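Local coordinates for PUA domain-containing protein (Thermoplasma acidophilum DSM 1728, PDB 1Q7H), which is of unknown function but probably binds RNA through its PUA domain, perhaps in connection with translation initiation, at residues A[104-109]-A[139-144]; A[12-17]-A[54-59]. All coordinates share one frame; numbering follows the deposited sequence.

Contact 1 (A[104-109]-A[139-144]); sequences GDMIFV and RIIHFP
In the mixed β-sheet of the PUA domain, strands 106-111 and 136-142 are next-but-one neighbours, both antiparallel to strand 116-122 between them. The selenomethionine M106 and I141 reach toward each other across this intervening strand on one side of the sheet, V109 and I140 on the opposite side. The spacing is accordingly wide, 9.2 Å between the CA atoms of M106 and I141, and no hydrogen bond joins the two segments. M106 runs extended through its first two torsions and then turns at its selenium (chi3 -74°), which carries its terminal methyl to the CD1 methyl of I141, with CE of M106 4.5 Å from CD1 of I141. The second touch is equally loose, CG2 of V109 lying 4.4 Å from CD1 of I140. Both are purely apolar, methyl against methyl. M106 also touches V119 and V109 touches I117. I57 of strand 56-58 touches both M106 and I141, so the first pair is backed by the N-terminal part of the chain. I141 and H142 both face V119, forming a classic β bulge near the end of strand 136-142. The three strands form part of the curved, barrel-like sheet characteristic of PUA domains.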
ATOM      1  N   GLY A 104     -13.615   1.336   3.407  1.00 28.08           N
ATOM      2  CA  GLY A 104     -13.487   1.242   1.964  1.00 23.84           C
ATOM      3  C   GLY A 104     -12.249   1.897   1.370  1.00 22.04           C
ATOM      4  O   GLY A 104     -11.861   1.565   0.254  1.00 21.04           O
ATOM      5  N   ASP A 105     -11.637   2.831   2.096  1.00 17.19           N
ATOM      6  CA  ASP A 105     -10.426   3.498   1.622  1.00 17.94           C
ATOM      7  C   ASP A 105      -9.226   2.549   1.658  1.00 20.05           C
ATOM      8  O   ASP A 105      -9.160   1.623   2.471  1.00 19.91           O
ATOM      9  CB  ASP A 105     -10.056   4.694   2.512  1.00 19.20           C
ATOM     10  CG  ASP A 105     -11.070   5.813   2.469  1.00 23.16           C
ATOM     11  OD1 ASP A 105     -11.886   5.845   1.530  1.00 25.56           O
ATOM     12  OD2 ASP A 105     -11.037   6.672   3.378  1.00 23.58           O
HETATM   13  N   MSE A 106      -8.268   2.789   0.778  1.00 15.42           N
HETATM   14  CA  MSE A 106      -7.045   2.002   0.781  1.00 16.98           C
HETATM   15  C   MSE A 106      -6.204   2.683   1.868  1.00 18.35           C
HETATM   16  O   MSE A 106      -6.163   3.914   1.936  1.00 17.37           O
HETATM   17  CB  MSE A 106      -6.332   2.118  -0.567  1.00 11.52           C
HETATM   18  CG  MSE A 106      -5.129   1.209  -0.710  1.00 13.18           C
HETATM   19 SE   MSE A 106      -4.356   1.334  -2.500  1.00 28.67          SE
HETATM   20  CE  MSE A 106      -5.697   0.359  -3.488  1.00 30.67           C
ATOM     21  N   ILE A 107      -5.562   1.900   2.731  1.00 17.34           N
ATOM     22  CA  ILE A 107      -4.727   2.478   3.774  1.00 12.84           C
ATOM     23  C   ILE A 107      -3.304   1.962   3.667  1.00 14.44           C
ATOM     24  O   ILE A 107      -3.049   0.878   3.137  1.00 15.22           O
ATOM     25  CB  ILE A 107      -5.267   2.180   5.194  1.00 14.58           C
ATOM     26  CG1 ILE A 107      -5.274   0.672   5.457  1.00 11.79           C
ATOM     27  CG2 ILE A 107      -6.655   2.777   5.342  1.00  6.69           C
ATOM     28  CD1 ILE A 107      -5.439   0.305   6.908  1.00 15.85           C
ATOM     29  N   PHE A 108      -2.377   2.752   4.189  1.00 12.21           N
ATOM     30  CA  PHE A 108      -0.967   2.429   4.137  1.00 14.54           C
ATOM     31  C   PHE A 108      -0.475   2.307   5.562  1.00 14.29           C
ATOM     32  O   PHE A 108      -0.438   3.282   6.305  1.00 15.28           O
ATOM     33  CB  PHE A 108      -0.270   3.536   3.352  1.00  9.97           C
ATOM     34  CG  PHE A 108      -0.952   3.827   2.049  1.00 15.74           C
ATOM     35  CD1 PHE A 108      -1.048   2.838   1.078  1.00 11.19           C
ATOM     36  CD2 PHE A 108      -1.584   5.044   1.829  1.00 10.69           C
ATOM     37  CE1 PHE A 108      -1.775   3.051  -0.099  1.00 15.40           C
ATOM     38  CE2 PHE A 108      -2.313   5.272   0.662  1.00 15.41           C
ATOM     39  CZ  PHE A 108      -2.410   4.274  -0.308  1.00 18.85           C
ATOM     40  N   VAL A 109      -0.114   1.081   5.923  1.00 14.12           N
ATOM     41  CA  VAL A 109       0.314   0.731   7.262  1.00 13.35           C
ATOM     42  C   VAL A 109       1.793   0.909   7.517  1.00 16.87           C
ATOM     43  O   VAL A 109       2.622   0.393   6.778  1.00 18.71           O
ATOM     44  CB  VAL A 109      -0.044  -0.742   7.564  1.00 14.89           C
ATOM     45  CG1 VAL A 109       0.263  -1.065   9.021  1.00 11.37           C
ATOM     46  CG2 VAL A 109      -1.508  -0.997   7.226  1.00 10.89           C
ATOM     47  N   ARG A 139      -8.314  -5.015   6.381  1.00 16.63           N
ATOM     48  CA  ARG A 139      -7.836  -6.295   5.891  1.00 21.99           C
ATOM     49  C   ARG A 139      -6.587  -5.910   5.104  1.00 19.44           C
ATOM     50  O   ARG A 139      -6.579  -4.873   4.438  1.00 19.71           O
ATOM     51  CB  ARG A 139      -8.861  -6.968   4.977  1.00 22.35           C
ATOM     52  CG  ARG A 139      -9.183  -6.237   3.685  1.00 31.31           C
ATOM     53  CD  ARG A 139     -10.071  -7.112   2.781  1.00 30.03           C
ATOM     54  NE  ARG A 139     -10.529  -6.398   1.587  1.00 26.80           N
ATOM     55  CZ  ARG A 139     -11.457  -5.445   1.596  1.00 37.26           C
ATOM     56  NH1 ARG A 139     -12.040  -5.091   2.738  1.00 36.37           N
ATOM     57  NH2 ARG A 139     -11.786  -4.821   0.470  1.00 42.65           N
ATOM     58  N   ILE A 140      -5.527  -6.706   5.204  1.00 21.92           N
ATOM     59  CA  ILE A 140      -4.285  -6.408   4.476  1.00 22.14           C
ATOM     60  C   ILE A 140      -4.308  -7.026   3.079  1.00 19.15           C
ATOM     61  O   ILE A 140      -4.545  -8.225   2.929  1.00 17.21           O
ATOM     62  CB  ILE A 140      -3.038  -6.919   5.249  1.00 20.59           C
ATOM     63  CG1 ILE A 140      -2.508  -5.842   6.202  1.00 21.17           C
ATOM     64  CG2 ILE A 140      -1.905  -7.214   4.276  1.00 18.96           C
ATOM     65  CD1 ILE A 140      -3.520  -4.909   6.738  1.00 16.26           C
ATOM     66  N   ILE A 141      -4.057  -6.208   2.059  1.00 15.47           N
ATOM     67  CA  ILE A 141      -4.078  -6.693   0.681  1.00 16.18           C
ATOM     68  C   ILE A 141      -2.694  -6.827   0.041  1.00 18.72           C
ATOM     69  O   ILE A 141      -2.557  -7.391  -1.048  1.00 20.11           O
ATOM     70  CB  ILE A 141      -4.965  -5.806  -0.219  1.00 15.93           C
ATOM     71  CG1 ILE A 141      -4.431  -4.373  -0.243  1.00 21.71           C
ATOM     72  CG2 ILE A 141      -6.407  -5.828   0.285  1.00 14.32           C
ATOM     73  CD1 ILE A 141      -5.215  -3.462  -1.167  1.00 26.35           C
ATOM     74  N   HIS A 142      -1.674  -6.295   0.704  1.00 17.50           N
ATOM     75  CA  HIS A 142      -0.311  -6.420   0.207  1.00 13.20           C
ATOM     76  C   HIS A 142       0.664  -6.281   1.354  1.00 17.84           C
ATOM     77  O   HIS A 142       0.546  -5.375   2.180  1.00 17.21           O
ATOM     78  CB  HIS A 142       0.031  -5.373  -0.860  1.00 13.21           C
ATOM     79  CG  HIS A 142       1.473  -5.407  -1.275  1.00 13.86           C
ATOM     80  ND1 HIS A 142       2.278  -4.288  -1.276  1.00 18.49           N
ATOM     81  CD2 HIS A 142       2.275  -6.445  -1.606  1.00 12.16           C
ATOM     82  CE1 HIS A 142       3.516  -4.637  -1.581  1.00 11.87           C
ATOM     83  NE2 HIS A 142       3.541  -5.942  -1.785  1.00 18.43           N
ATOM     84  N   PHE A 143       1.637  -7.182   1.397  1.00 13.72           N
ATOM     85  CA  PHE A 143       2.637  -7.169   2.451  1.00 13.75           C
ATOM     86  C   PHE A 143       3.908  -7.782   1.890  1.00 16.50           C
ATOM     87  O   PHE A 143       3.876  -8.421   0.842  1.00 18.28           O
ATOM     88  CB  PHE A 143       2.121  -7.950   3.668  1.00 15.95           C
ATOM     89  CG  PHE A 143       1.719  -9.363   3.360  1.00 13.95           C
ATOM     90  CD1 PHE A 143       2.604 -10.416   3.575  1.00 17.46           C
ATOM     91  CD2 PHE A 143       0.463  -9.640   2.839  1.00 16.52           C
ATOM     92  CE1 PHE A 143       2.239 -11.727   3.273  1.00 15.21           C
ATOM     93  CE2 PHE A 143       0.091 -10.957   2.531  1.00 16.18           C
ATOM     94  CZ  PHE A 143       0.985 -11.995   2.750  1.00 13.34           C
ATOM     95  N   PRO A 144       5.045  -7.612   2.584  1.00 16.85           N
ATOM     96  CA  PRO A 144       6.297  -8.174   2.073  1.00 17.13           C
ATOM     97  C   PRO A 144       6.274  -9.688   1.846  1.00 19.50           C
ATOM     98  O   PRO A 144       5.769 -10.445   2.671  1.00 16.79           O
ATOM     99  CB  PRO A 144       7.317  -7.768   3.133  1.00 20.15           C
ATOM    100  CG  PRO A 144       6.719  -6.515   3.741  1.00 18.20           C
ATOM    101  CD  PRO A 144       5.269  -6.923   3.866  1.00 14.95           C
TER

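Contact 2 (A[12-17]-A[54-59]); sequences AKRIWE and GDLIPS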
ATOM      1  N   ALA A  12       2.871   6.035 -18.618  1.00 22.45           N
ATOM      2  CA  ALA A  12       3.429   6.262 -17.292  1.00 21.25           C
ATOM      3  C   ALA A  12       2.632   7.325 -16.553  1.00 24.30           C
ATOM      4  O   ALA A  12       2.286   7.159 -15.385  1.00 22.20           O
ATOM      5  CB  ALA A  12       4.886   6.693 -17.401  1.00 15.11           C
ATOM      6  N   LYS A  13       2.329   8.415 -17.246  1.00 26.90           N
ATOM      7  CA  LYS A  13       1.588   9.512 -16.645  1.00 27.02           C
ATOM      8  C   LYS A  13       0.324   9.036 -15.944  1.00 26.33           C
ATOM      9  O   LYS A  13      -0.019   9.536 -14.873  1.00 25.90           O
ATOM     10  CB  LYS A  13       1.237  10.555 -17.706  1.00 31.06           C
ATOM     11  CG  LYS A  13       0.629  11.829 -17.150  1.00 39.18           C
ATOM     12  CD  LYS A  13       0.299  12.794 -18.276  1.00 50.39           C
ATOM     13  CE  LYS A  13      -0.362  14.065 -17.763  1.00 54.83           C
ATOM     14  NZ  LYS A  13       0.539  14.841 -16.860  1.00 58.03           N
ATOM     15  N   ARG A  14      -0.371   8.071 -16.535  1.00 22.83           N
ATOM     16  CA  ARG A  14      -1.594   7.566 -15.925  1.00 21.54           C
ATOM     17  C   ARG A  14      -1.298   6.962 -14.555  1.00 22.31           C
ATOM     18  O   ARG A  14      -2.053   7.151 -13.600  1.00 22.92           O
ATOM     19  CB  ARG A  14      -2.244   6.504 -16.813  1.00 21.61           C
ATOM     20  CG  ARG A  14      -3.513   5.915 -16.209  1.00 27.61           C
ATOM     21  CD  ARG A  14      -4.164   4.908 -17.131  1.00 31.68           C
ATOM     22  NE  ARG A  14      -3.407   3.665 -17.226  1.00 30.03           N
ATOM     23  CZ  ARG A  14      -3.584   2.622 -16.424  1.00 33.23           C
ATOM     24  NH1 ARG A  14      -4.499   2.673 -15.461  1.00 33.48           N
ATOM     25  NH2 ARG A  14      -2.853   1.529 -16.593  1.00 32.59           N
ATOM     26  N   ILE A  15      -0.202   6.223 -14.465  1.00 21.02           N
ATOM     27  CA  ILE A  15       0.175   5.598 -13.211  1.00 20.83           C
ATOM     28  C   ILE A  15       0.635   6.654 -12.208  1.00 23.30           C
ATOM     29  O   ILE A  15       0.332   6.548 -11.023  1.00 21.51           O
ATOM     30  CB  ILE A  15       1.290   4.558 -13.428  1.00 21.69           C
ATOM     31  CG1 ILE A  15       0.856   3.555 -14.500  1.00 21.11           C
ATOM     32  CG2 ILE A  15       1.582   3.831 -12.140  1.00 15.33           C
ATOM     33  CD1 ILE A  15      -0.427   2.831 -14.175  1.00 23.43           C
ATOM     34  N   TRP A  16       1.348   7.677 -12.676  1.00 20.82           N
ATOM     35  CA  TRP A  16       1.806   8.732 -11.772  1.00 22.88           C
ATOM     36  C   TRP A  16       0.605   9.418 -11.140  1.00 23.94           C
ATOM     37  O   TRP A  16       0.586   9.692  -9.933  1.00 21.45           O
ATOM     38  CB  TRP A  16       2.621   9.803 -12.505  1.00 17.91           C
ATOM     39  CG  TRP A  16       3.805   9.300 -13.273  1.00 19.44           C
ATOM     40  CD1 TRP A  16       4.489   8.135 -13.071  1.00 15.10           C
ATOM     41  CD2 TRP A  16       4.459   9.969 -14.358  1.00 18.80           C
ATOM     42  NE1 TRP A  16       5.530   8.035 -13.968  1.00 19.43           N
ATOM     43  CE2 TRP A  16       5.532   9.147 -14.769  1.00 15.51           C
ATOM     44  CE3 TRP A  16       4.238  11.181 -15.026  1.00 23.18           C
ATOM     45  CZ2 TRP A  16       6.382   9.499 -15.816  1.00 19.23           C
ATOM     46  CZ3 TRP A  16       5.084  11.532 -16.069  1.00 20.57           C
ATOM     47  CH2 TRP A  16       6.142  10.693 -16.454  1.00 18.97           C
ATOM     48  N   GLU A  17      -0.392   9.705 -11.970  1.00 20.70           N
ATOM     49  CA  GLU A  17      -1.597  10.374 -11.514  1.00 20.79           C
ATOM     50  C   GLU A  17      -2.381   9.512 -10.537  1.00 14.25           C
ATOM     51  O   GLU A  17      -2.938  10.020  -9.577  1.00 21.26           O
ATOM     52  CB  GLU A  17      -2.476  10.755 -12.704  1.00 24.37           C
ATOM     53  CG  GLU A  17      -1.787  11.639 -13.723  1.00 39.86           C
ATOM     54  CD  GLU A  17      -2.674  11.943 -14.925  1.00 51.52           C
ATOM     55  OE1 GLU A  17      -3.413  11.032 -15.368  1.00 52.64           O
ATOM     56  OE2 GLU A  17      -2.624  13.085 -15.435  1.00 50.66           O
ATOM     57  N   GLY A  54      -6.774  -5.724  -9.503  1.00 45.12           N
ATOM     58  CA  GLY A  54      -8.097  -5.245  -9.152  1.00 45.16           C
ATOM     59  C   GLY A  54      -7.934  -3.743  -9.199  1.00 46.74           C
ATOM     60  O   GLY A  54      -8.275  -3.095 -10.192  1.00 50.80           O
ATOM     61  N   ASP A  55      -7.391  -3.185  -8.123  1.00 44.26           N
ATOM     62  CA  ASP A  55      -7.128  -1.756  -8.063  1.00 41.67           C
ATOM     63  C   ASP A  55      -5.621  -1.607  -8.222  1.00 34.73           C
ATOM     64  O   ASP A  55      -4.892  -2.600  -8.180  1.00 30.56           O
ATOM     65  CB  ASP A  55      -7.532  -1.172  -6.704  1.00 52.67           C
ATOM     66  CG  ASP A  55      -9.014  -1.303  -6.422  1.00 60.62           C
ATOM     67  OD1 ASP A  55      -9.824  -0.855  -7.263  1.00 66.61           O
ATOM     68  OD2 ASP A  55      -9.366  -1.845  -5.350  1.00 63.26           O
ATOM     69  N   LEU A  56      -5.156  -0.381  -8.425  1.00 24.31           N
ATOM     70  CA  LEU A  56      -3.729  -0.144  -8.526  1.00 24.44           C
ATOM     71  C   LEU A  56      -3.249  -0.009  -7.087  1.00 24.44           C
ATOM     72  O   LEU A  56      -3.703   0.858  -6.345  1.00 24.19           O
ATOM     73  CB  LEU A  56      -3.433   1.129  -9.307  1.00 21.74           C
ATOM     74  CG  LEU A  56      -3.552   1.011 -10.821  1.00 27.94           C
ATOM     75  CD1 LEU A  56      -3.407   2.380 -11.436  1.00 28.91           C
ATOM     76  CD2 LEU A  56      -2.479   0.068 -11.349  1.00 24.76           C
ATOM     77  N   ILE A  57      -2.327  -0.883  -6.712  1.00 19.15           N
ATOM     78  CA  ILE A  57      -1.781  -0.940  -5.366  1.00 19.03           C
ATOM     79  C   ILE A  57      -0.295  -0.598  -5.338  1.00 18.42           C
ATOM     80  O   ILE A  57       0.490  -1.176  -6.089  1.00 18.03           O
ATOM     81  CB  ILE A  57      -1.951  -2.382  -4.814  1.00 24.04           C
ATOM     82  CG1 ILE A  57      -3.440  -2.745  -4.760  1.00 22.01           C
ATOM     83  CG2 ILE A  57      -1.300  -2.522  -3.460  1.00 21.24           C
ATOM     84  CD1 ILE A  57      -3.691  -4.205  -4.430  1.00 31.80           C
ATOM     85  N   PRO A  58       0.115   0.362  -4.487  1.00 17.42           N
ATOM     86  CA  PRO A  58       1.549   0.696  -4.430  1.00 10.11           C
ATOM     87  C   PRO A  58       2.213  -0.452  -3.684  1.00 13.06           C
ATOM     88  O   PRO A  58       1.593  -1.051  -2.810  1.00 18.80           O
ATOM     89  CB  PRO A  58       1.569   1.982  -3.613  1.00 13.44           C
ATOM     90  CG  PRO A  58       0.381   1.786  -2.664  1.00 12.79           C
ATOM     91  CD  PRO A  58      -0.672   1.253  -3.615  1.00 15.39           C
ATOM     92  N   SER A  59       3.450  -0.783  -4.028  1.00 13.95           N
ATOM     93  CA  SER A  59       4.139  -1.857  -3.330  1.00 15.91           C
ATOM     94  C   SER A  59       4.710  -1.286  -2.035  1.00 15.19           C
ATOM     95  O   SER A  59       4.782  -0.072  -1.870  1.00 12.20           O
ATOM     96  CB  SER A  59       5.289  -2.406  -4.177  1.00 11.80           C
ATOM     97  OG  SER A  59       6.381  -1.511  -4.168  1.00 16.94           O
TER
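With CG1 anti to its carbonyl carbon and the chain then folded at chi2 (-58°), I15 of helix 9-20 brings its CD1 to 4.1 Å from CD1 of L56. A bend at chi3 (71°) turns the guanidinium of R14 so that one face is toward I15, and NH1 of R14 comes to 4.2 Å from CD1 of L56. L56 thus meets both helix residues through a single methyl, CD1, at the far end of the leucine chain. The isoleucine and leucine side chains cross at about a right angle. CD1 of I15 lies over one face of the R14 guanidinium, 3.7 Å above its plane and offset toward the rim. The three side chains therefore form a small cluster in which the buried isoleucine packs against one face of the guanidinium of R14, an exposed residue. No hydrogen bond crosses between 12-17 and 54-59: the contact is methyl packing finished by the arginine. Around it, L56 also touches Q18 and M19 one turn further along the helix, while I15 and L56 both rest on V50 of strand 47-52. Helix 9-20 is thus laid over strand 56-58, an outermost strand of the antiparallel N-terminal sheet, and its neighbour 47-52.

Overall arrangement
The segments of contact 2 both precede those of contact 1 in the sequence; contact 2 falls in the DUF1947 region and contact 1 in the PUA domain. Their centres are nevertheless only 15 Å apart, because strand 56-58 packs against strand 106-111. Here CE of M106 lies 3.5 Å from the backbone O of L56, and CE1 of F108 lies 3.6 Å from CG of P58. M106 and L56 thus each take part in a contact within their own region and also meet across the junction, which joins the N-terminal sheet to the PUA sheet. The bound zinc ion stands apart, about 11 Å from the side chain of I140 in contact 1.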